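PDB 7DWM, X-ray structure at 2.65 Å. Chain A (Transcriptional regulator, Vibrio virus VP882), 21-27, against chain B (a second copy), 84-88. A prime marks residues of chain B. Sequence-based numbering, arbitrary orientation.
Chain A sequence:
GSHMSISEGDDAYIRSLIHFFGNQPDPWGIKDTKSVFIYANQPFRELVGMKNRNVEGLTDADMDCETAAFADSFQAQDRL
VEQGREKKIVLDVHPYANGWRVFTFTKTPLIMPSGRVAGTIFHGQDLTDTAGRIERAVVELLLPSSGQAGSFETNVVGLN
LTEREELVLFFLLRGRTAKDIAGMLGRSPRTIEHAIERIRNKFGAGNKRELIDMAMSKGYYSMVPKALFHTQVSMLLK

Chain A 21-27: FGNQPDP
Chain B, residues 84-88: GREKK

Two short loop segments from two copies of the same protein meet here over a small area, 286 Å² summed over both sides. No clear hydrogen bond, backbone or other, crosses the contact; side chains reach over, and the Pro25 ring rests on the backbone of chain B. The register is loose: the CA atoms of Asn23 and Arg85′ lie 7.4 Å apart, those of Pro25 and Glu86′ 6.1 Å, so the two chains run in the same sense along this stretch.

Arg85′ covers the most surface. Its backbone sits at phi/psi -103/-28, and its CA-to-CB bond points sideways, yet the long side chain (chi1 t, chi2 p, chi3 102°, chi4 76°) carries the guanidinium across to chain A. There Asn23 (phi/psi -131/44, chi1 m, chi2 71°) sets its amide over one face of the guanidinium, and the atom modelled as Asn23 ND2 lies 3.0 Å from Arg85′ NH1. The amide is probably turned over in the model, so nothing is rested on which end atom is which. The carbonyl of Gly22 (-67/-2) lies at the guanidinium edge, near its plane, with Gly22 O 3.8 Å from Arg85′ NH1. Arginine suits this place because its reach lets an exposed residue place a flat, charged group beside polar atoms of the partner. Behind this site, where Phe21 has phi/psi -66/-33, a weak hydrogen bond runs from Gln24 N to Phe21 O, 3.5 Å.

The CA-to-CB bond of Pro25 (-68/-13, C-gamma exo) points toward chain B, and the ring packs against backbone: Pro25 CG is 3.6 Å from Lys87′ N and 3.8 Å from Glu86′ CA. A compact, rigid ring suits such close packing, making van der Waals contact without a donor of its own. Glu86′ (-79/164, chi1 p) directs its CA-to-CB bond away, leaving its backbone to meet the ring. The CA-to-CB bond of Gln24 (-135/137, chi1 m) likewise points away.

The CA-to-CB bond of Lys87′ (-75/165) points toward chain A. With chi1 p, chi2 t, chi3 93° and chi4 t, its chain reaches Asp26 (-78/147, chi1 m, chi2 179°), whose CA-to-CB bond is sideways but whose carboxylate comes nearer. Asp26 OD2 forms a salt bridge with Lys87′ NZ at 3.4 Å and lies 3.2 Å from Lys87′ CE, so the carboxylate oxygen rests beside the last methylene as well as the ammonium. Asp26 OD1 is hydrogen-bonded elsewhere in the structure. Aspartate is thus apt: although buried, its charge is met by the lysine, whose flexible chain spans the gap.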

# COMPACT_ATOMS: atom_id res chain seq x y z
N PHE A 21 -13.41 -8.96 -14.66
CA PHE A 21 -13.45 -9.34 -13.25
C PHE A 21 -13.52 -10.85 -13.03
O PHE A 21 -12.98 -11.35 -12.04
CB PHE A 21 -14.63 -8.66 -12.55
CG PHE A 21 -14.59 -7.16 -12.64
CD1 PHE A 21 -13.40 -6.48 -12.52
CD2 PHE A 21 -15.75 -6.44 -12.84
CE1 PHE A 21 -13.36 -5.10 -12.60
CE2 PHE A 21 -15.72 -5.07 -12.93
CZ PHE A 21 -14.53 -4.40 -12.81
N GLY A 22 -14.18 -11.58 -13.93
CA GLY A 22 -14.32 -13.02 -13.74
C GLY A 22 -13.05 -13.84 -13.83
O GLY A 22 -13.11 -15.05 -13.64
N ASN A 23 -11.90 -13.22 -14.12
CA ASN A 23 -10.64 -13.95 -14.24
C ASN A 23 -9.55 -13.28 -13.42
O ASN A 23 -8.41 -13.10 -13.86
CB ASN A 23 -10.23 -14.06 -15.71
CG ASN A 23 -11.35 -14.55 -16.60
OD1 ASN A 23 -12.31 -13.83 -16.85
ND2 ASN A 23 -11.22 -15.78 -17.09
N GLN A 24 -9.89 -12.90 -12.18
CA GLN A 24 -8.94 -12.45 -11.18
C GLN A 24 -9.27 -13.12 -9.85
O GLN A 24 -10.45 -13.21 -9.48
CB GLN A 24 -8.94 -10.92 -11.00
CG GLN A 24 -8.98 -10.13 -12.30
CD GLN A 24 -7.77 -9.24 -12.45
OE1 GLN A 24 -6.74 -9.47 -11.83
NE2 GLN A 24 -7.90 -8.20 -13.26
N PRO A 25 -8.26 -13.58 -9.11
CA PRO A 25 -8.54 -14.19 -7.80
C PRO A 25 -9.04 -13.20 -6.77
O PRO A 25 -9.54 -13.62 -5.72
CB PRO A 25 -7.18 -14.78 -7.39
CG PRO A 25 -6.39 -14.86 -8.66
CD PRO A 25 -6.85 -13.69 -9.48
N ASP A 26 -8.92 -11.90 -7.03
CA ASP A 26 -9.37 -10.88 -6.10
C ASP A 26 -10.89 -10.71 -6.17
O ASP A 26 -11.50 -10.89 -7.23
CB ASP A 26 -8.72 -9.54 -6.43
CG ASP A 26 -7.27 -9.47 -5.99
OD1 ASP A 26 -6.64 -8.42 -6.22
OD2 ASP A 26 -6.77 -10.46 -5.41
N PRO A 27 -11.52 -10.37 -5.05
CA PRO A 27 -12.91 -9.90 -5.10
C PRO A 27 -13.03 -8.62 -5.91
O PRO A 27 -12.50 -7.57 -5.51
CB PRO A 27 -13.27 -9.69 -3.62
CG PRO A 27 -12.36 -10.61 -2.89
CD PRO A 27 -11.07 -10.63 -3.67
N GLY B 84 -0.55 -19.76 -15.94
CA GLY B 84 -1.39 -19.92 -14.77
C GLY B 84 -2.56 -18.97 -14.87
O GLY B 84 -2.63 -18.13 -15.77
N ARG B 85 -3.52 -19.15 -13.95
CA ARG B 85 -4.63 -18.23 -13.81
C ARG B 85 -4.48 -17.29 -12.62
O ARG B 85 -4.99 -16.17 -12.65
CB ARG B 85 -5.96 -18.98 -13.73
CG ARG B 85 -7.17 -18.07 -13.82
CD ARG B 85 -7.45 -17.69 -15.26
NE ARG B 85 -8.56 -18.43 -15.87
CZ ARG B 85 -9.84 -18.18 -15.60
NH1 ARG B 85 -10.16 -17.23 -14.73
NH2 ARG B 85 -10.80 -18.87 -16.20
N GLU B 86 -3.76 -17.71 -11.57
CA GLU B 86 -3.74 -16.94 -10.34
C GLU B 86 -2.79 -15.74 -10.47
O GLU B 86 -1.94 -15.69 -11.37
CB GLU B 86 -3.32 -17.83 -9.17
CG GLU B 86 -1.81 -17.88 -8.94
CD GLU B 86 -1.16 -19.10 -9.54
OE1 GLU B 86 -0.52 -19.86 -8.80
OE2 GLU B 86 -1.31 -19.29 -10.77
N LYS B 87 -2.93 -14.78 -9.56
CA LYS B 87 -2.13 -13.56 -9.59
C LYS B 87 -0.72 -13.87 -9.12
O LYS B 87 -0.47 -14.90 -8.49
CB LYS B 87 -2.67 -12.47 -8.66
CG LYS B 87 -2.19 -12.61 -7.17
CD LYS B 87 -2.39 -11.36 -6.31
CE LYS B 87 -3.77 -11.45 -5.57
NZ LYS B 87 -3.58 -10.68 -4.28
N LYS B 88 0.19 -12.95 -9.39
CA LYS B 88 1.50 -12.98 -8.76
C LYS B 88 1.88 -11.57 -8.34
O LYS B 88 1.75 -10.62 -9.13
CB LYS B 88 2.55 -13.57 -9.70
CG LYS B 88 3.72 -14.25 -9.01
CD LYS B 88 3.39 -15.67 -8.54
CE LYS B 88 4.64 -16.53 -8.38
NZ LYS B 88 4.28 -17.91 -7.94